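Local coordinates for regulatory protein SWI6 (PDB 2XFV) that serves as the shared partner of SWI4 and MBP1 in the yeast cell-cycle transcription complexes SBF and MBF, here represented by its amino-terminal domain, at residues T25-F33 with E78-L89. Sequence-based numbering, arbitrary orientation. Where two conformers were deposited one is given.
Sequences TGHFLLKHF and ELWIELEKCLQL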
loop_
_atom_site.group_PDB
_atom_site.type_symbol
_atom_site.label_atom_id
_atom_site.label_comp_id
_atom_site.label_asym_id
_atom_site.label_seq_id
_atom_site.Cartn_x
_atom_site.Cartn_y
_atom_site.Cartn_z
ATOM N N THR A 25 -3.849 -7.694 20.277
ATOM C CA THR A 25 -4.555 -6.471 19.870
ATOM C C THR A 25 -4.553 -6.263 18.356
ATOM O O THR A 25 -5.434 -5.591 17.810
ATOM C CB THR A 25 -3.930 -5.216 20.518
ATOM O OG1 THR A 25 -2.601 -5.040 20.014
ATOM C CG2 THR A 25 -3.878 -5.359 22.041
ATOM N N GLY A 26 -3.541 -6.802 17.677
ATOM C CA GLY A 26 -3.356 -6.525 16.257
ATOM C C GLY A 26 -2.640 -5.214 15.936
ATOM O O GLY A 26 -2.439 -4.887 14.761
ATOM N N HIS A 27 -2.241 -4.473 16.966
ATOM C CA HIS A 27 -1.604 -3.159 16.791
ATOM C C HIS A 27 -0.084 -3.266 16.627
ATOM O O HIS A 27 0.505 -4.303 16.964
ATOM C CB HIS A 27 -1.928 -2.261 17.989
ATOM C CG HIS A 27 -3.402 -2.103 18.236
ATOM N ND1 HIS A 27 -3.914 -1.738 19.464
ATOM C CD2 HIS A 27 -4.466 -2.266 17.416
ATOM C CE1 HIS A 27 -5.236 -1.687 19.390
ATOM N NE2 HIS A 27 -5.597 -1.997 18.158
ATOM N N PHE A 28 0.526 -2.191 16.121
ATOM C CA PHE A 28 1.969 -2.123 15.838
ATOM C C PHE A 28 2.621 -1.049 16.701
ATOM O O PHE A 28 2.026 -0.015 16.953
ATOM C CB PHE A 28 2.199 -1.762 14.358
ATOM C CG PHE A 28 1.817 -2.858 13.401
ATOM C CD1 PHE A 28 2.785 -3.726 12.907
ATOM C CD2 PHE A 28 0.493 -3.028 13.009
ATOM C CE1 PHE A 28 2.442 -4.740 12.011
ATOM C CE2 PHE A 28 0.136 -4.044 12.138
ATOM C CZ PHE A 28 1.105 -4.900 11.633
ATOM N N LEU A 29 3.859 -1.273 17.134
ATOM C CA LEU A 29 4.531 -0.319 18.012
ATOM C C LEU A 29 4.871 0.982 17.284
ATOM O O LEU A 29 5.519 0.961 16.230
ATOM C CB LEU A 29 5.813 -0.966 18.571
ATOM C CG LEU A 29 6.456 -0.405 19.834
ATOM C CD1 LEU A 29 5.495 -0.478 21.036
ATOM C CD2 LEU A 29 7.782 -1.167 20.116
ATOM N N LEU A 30 4.451 2.116 17.851
ATOM C CA LEU A 30 4.661 3.420 17.203
ATOM C C LEU A 30 6.133 3.803 17.101
ATOM O O LEU A 30 6.573 4.355 16.088
ATOM C CB LEU A 30 3.923 4.529 17.965
ATOM C CG LEU A 30 4.179 5.968 17.474
ATOM C CD1 LEU A 30 3.618 6.163 16.058
ATOM C CD2 LEU A 30 3.586 7.023 18.444
ATOM N N LYS A 31 6.901 3.546 18.159
ATOM C CA LYS A 31 8.217 4.189 18.266
ATOM C C LYS A 31 9.131 3.915 17.067
ATOM O O LYS A 31 9.912 4.789 16.667
ATOM C CB LYS A 31 8.939 3.797 19.564
ATOM C CG LYS A 31 9.341 2.340 19.609
ATOM C CD LYS A 31 10.594 2.105 20.452
ATOM C CE LYS A 31 10.313 2.205 21.931
ATOM N NZ LYS A 31 11.419 1.610 22.736
ATOM N N HIS A 32 9.053 2.705 16.508
ATOM C CA HIS A 32 9.895 2.312 15.369
ATOM C C HIS A 32 9.748 3.201 14.129
ATOM O O HIS A 32 10.657 3.273 13.309
ATOM C CB HIS A 32 9.624 0.851 14.958
ATOM C CG HIS A 32 10.002 -0.156 16.005
ATOM N ND1 HIS A 32 11.131 -0.029 16.786
ATOM C CD2 HIS A 32 9.410 -1.313 16.383
ATOM C CE1 HIS A 32 11.214 -1.063 17.607
ATOM N NE2 HIS A 32 10.181 -1.855 17.386
ATOM N N PHE A 33 8.600 3.857 13.991
ATOM C CA PHE A 33 8.317 4.701 12.831
ATOM C C PHE A 33 8.871 6.118 12.968
ATOM O O PHE A 33 8.989 6.837 11.975
ATOM C CB PHE A 33 6.794 4.833 12.625
ATOM C CG PHE A 33 6.137 3.612 12.040
ATOM C CD1 PHE A 33 6.010 3.473 10.661
ATOM C CD2 PHE A 33 5.616 2.620 12.869
ATOM C CE1 PHE A 33 5.394 2.347 10.111
ATOM C CE2 PHE A 33 4.992 1.495 12.324
ATOM C CZ PHE A 33 4.888 1.362 10.951
ATOM N N GLU A 78 3.085 2.567 26.846
ATOM C CA GLU A 78 3.696 2.483 25.502
ATOM C C GLU A 78 2.617 2.687 24.444
ATOM O O GLU A 78 1.465 2.252 24.634
ATOM C CB GLU A 78 4.411 1.127 25.261
ATOM C CG GLU A 78 5.949 1.135 25.403
ATOM C CD GLU A 78 6.662 -0.093 24.774
ATOM O OE1 GLU A 78 7.590 0.103 23.955
ATOM O OE2 GLU A 78 6.327 -1.251 25.106
ATOM N N LEU A 79 2.992 3.314 23.329
ATOM C CA LEU A 79 2.047 3.708 22.282
ATOM C C LEU A 79 2.044 2.787 21.065
ATOM O O LEU A 79 3.110 2.377 20.593
ATOM C CB LEU A 79 2.332 5.147 21.827
ATOM C CG LEU A 79 2.311 6.197 22.948
ATOM C CD1 LEU A 79 2.558 7.588 22.350
ATOM C CD2 LEU A 79 0.972 6.156 23.713
ATOM N N TRP A 80 0.837 2.498 20.563
ATOM C CA TRP A 80 0.613 1.554 19.469
ATOM C C TRP A 80 -0.314 2.166 18.407
ATOM O O TRP A 80 -1.115 3.051 18.721
ATOM C CB TRP A 80 -0.029 0.272 20.028
ATOM C CG TRP A 80 0.856 -0.455 21.033
ATOM C CD1 TRP A 80 1.014 -0.151 22.366
ATOM C CD2 TRP A 80 1.661 -1.620 20.786
ATOM N NE1 TRP A 80 1.907 -1.049 22.958
ATOM C CE2 TRP A 80 2.297 -1.965 22.013
ATOM C CE3 TRP A 80 1.894 -2.420 19.652
ATOM C CZ2 TRP A 80 3.168 -3.065 22.125
ATOM C CZ3 TRP A 80 2.765 -3.514 19.767
ATOM C CH2 TRP A 80 3.381 -3.830 21.000
ATOM N N ILE A 81 -0.217 1.693 17.163
ATOM C CA ILE A 81 -1.123 2.157 16.102
ATOM C C ILE A 81 -1.912 1.007 15.466
ATOM O O ILE A 81 -1.498 -0.147 15.533
ATOM C CB ILE A 81 -0.373 2.927 14.984
ATOM C CG1 ILE A 81 0.683 2.028 14.313
ATOM C CG2 ILE A 81 0.234 4.214 15.553
ATOM C CD1 ILE A 81 1.362 2.685 13.063
ATOM N N GLU A 82 -3.052 1.325 14.848
ATOM C CA GLU A 82 -3.867 0.297 14.202
ATOM C C GLU A 82 -3.208 -0.248 12.941
ATOM O O GLU A 82 -2.375 0.415 12.337
ATOM C CB GLU A 82 -5.253 0.853 13.855
ATOM C CG GLU A 82 -5.982 1.376 15.081
ATOM C CD GLU A 82 -7.466 1.116 15.054
ATOM O OE1 GLU A 82 -8.127 1.537 14.080
ATOM O OE2 GLU A 82 -7.971 0.499 16.021
ATOM N N LEU A 83 -3.595 -1.460 12.556
ATOM C CA LEU A 83 -3.125 -2.084 11.315
ATOM C C LEU A 83 -3.332 -1.177 10.108
ATOM O O LEU A 83 -2.448 -1.035 9.265
ATOM C CB LEU A 83 -3.880 -3.402 11.088
ATOM C CG LEU A 83 -3.809 -4.087 9.713
ATOM C CD1 LEU A 83 -2.401 -4.608 9.411
ATOM C CD2 LEU A 83 -4.833 -5.221 9.632
ATOM N N GLU A 84 -4.514 -0.581 9.995
ATOM C CA GLU A 84 -4.789 0.249 8.813
ATOM C C GLU A 84 -3.902 1.488 8.753
ATOM O O GLU A 84 -3.497 1.917 7.667
ATOM C CB GLU A 84 -6.269 0.623 8.734
ATOM C CG GLU A 84 -7.109 -0.555 8.245
ATOM C CD GLU A 84 -8.565 -0.211 8.003
ATOM O OE1 GLU A 84 -8.876 0.971 7.702
ATOM O OE2 GLU A 84 -9.390 -1.147 8.093
ATOM N N LYS A 85 -3.609 2.062 9.919
ATOM C CA LYS A 85 -2.697 3.205 10.000
ATOM C C LYS A 85 -1.267 2.775 9.652
ATOM O O LYS A 85 -0.537 3.505 8.971
ATOM C CB LYS A 85 -2.778 3.869 11.394
ATOM C CG LYS A 85 -1.864 5.099 11.626
ATOM C CD LYS A 85 -2.024 6.199 10.551
ATOM C CE LYS A 85 -3.375 6.940 10.610
ATOM N NZ LYS A 85 -3.533 7.874 9.439
ATOM N N CYS A 86 -0.860 1.590 10.104
ATOM C CA CYS A 86 0.443 1.066 9.708
ATOM C C CYS A 86 0.530 0.978 8.180
ATOM O O CYS A 86 1.505 1.440 7.578
ATOM C CB CYS A 86 0.707 -0.305 10.357
ATOM S SG CYS A 86 2.216 -1.137 9.775
ATOM N N LEU A 87 -0.499 0.421 7.543
ATOM C CA LEU A 87 -0.506 0.332 6.072
ATOM C C LEU A 87 -0.490 1.716 5.404
ATOM O O LEU A 87 0.232 1.941 4.423
ATOM C CB LEU A 87 -1.698 -0.504 5.575
ATOM C CG LEU A 87 -1.615 -1.996 5.939
ATOM C CD1 LEU A 87 -2.996 -2.662 5.983
ATOM C CD2 LEU A 87 -0.691 -2.725 4.974
ATOM N N GLN A 88 -1.274 2.646 5.936
ATOM C CA GLN A 88 -1.271 4.010 5.415
ATOM C C GLN A 88 0.107 4.662 5.463
ATOM O O GLN A 88 0.516 5.329 4.502
ATOM C CB GLN A 88 -2.265 4.875 6.189
ATOM C CG GLN A 88 -3.701 4.654 5.797
ATOM C CD GLN A 88 -4.629 5.495 6.630
ATOM O OE1 GLN A 88 -4.459 5.593 7.845
ATOM N NE2 GLN A 88 -5.609 6.120 5.986
ATOM N N LEU A 89 0.809 4.501 6.586
ATOM C CA LEU A 89 2.161 5.061 6.738
ATOM C C LEU A 89 3.173 4.411 5.784
ATOM O O LEU A 89 4.007 5.097 5.197
ATOM C CB LEU A 89 2.651 4.971 8.202
ATOM C CG LEU A 89 1.866 5.800 9.239
ATOM C CD1 LEU A 89 2.366 5.546 10.676
ATOM C CD2 LEU A 89 1.900 7.293 8.908
HETATM O O HOH W 1 -8.389 -1.870 17.512
HETATM O O HOH W 2 5.784 3.026 20.788
#
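F28 and I81 face each other as a hydrogen-bonded antiparallel pair: F28 N donates to I81 O at 2.9 Å and I81 N returns the bond to F28 O. A third bond, L30 N to L79 O, continues the ladder, and a water from L79 O to K31 N prolongs it as the chain leaves the strand. Strands 28-29 and 79-81, with 72-73, form a three-stranded antiparallel sheet in the Swi6 N-terminal domain.

On the W80 and L29 side, L29 CD1 sits over the six-membered ring of W80, 3.7 Å from its centroid, a CH-pi contact suited to a broad indole and a branched leucine, one of whose methyls rests on the ring. The first torsion of L29, near -160°, swings CG away from the backbone N, and chi2 near 60° then brings CD1 over the indole. The indole also packs against backbone, its CE3 lying 3.4 Å from L29 N, while its NE1 bonds to D74. Were W80 cut back to an alanine, L29 CD1 would probably lose its aromatic floor and D74 its indole donor.

F28 and I81 lie on the opposite face of the sheet, where the F28 ring meets helix 83-92. There C86 SG lies over the centre of the F28 ring, 4.0 Å from the centroid, and meets F33 at the ring edge, with CZ 3.8 Å away. A small, polarisable thiol thus fits where two phenylalanines converge. L83 CD1 touches the rim of F28 at CE2, I81 CD1 approaches F33 obliquely, and L89 CD1 packs over one F33 face.

Further out, F105 of the second subunit meets F28 edge-to-face, joining this core to the dimer contact. At the solvent side a water links H27 NE2 to E82 OE2, E82 being the helix N-cap residue. The chemistry is thus divided: backbone bonds set the register, L29 on W80 joins the strands, and F28 and F33 pack against C86, L83 and L89 of the helix.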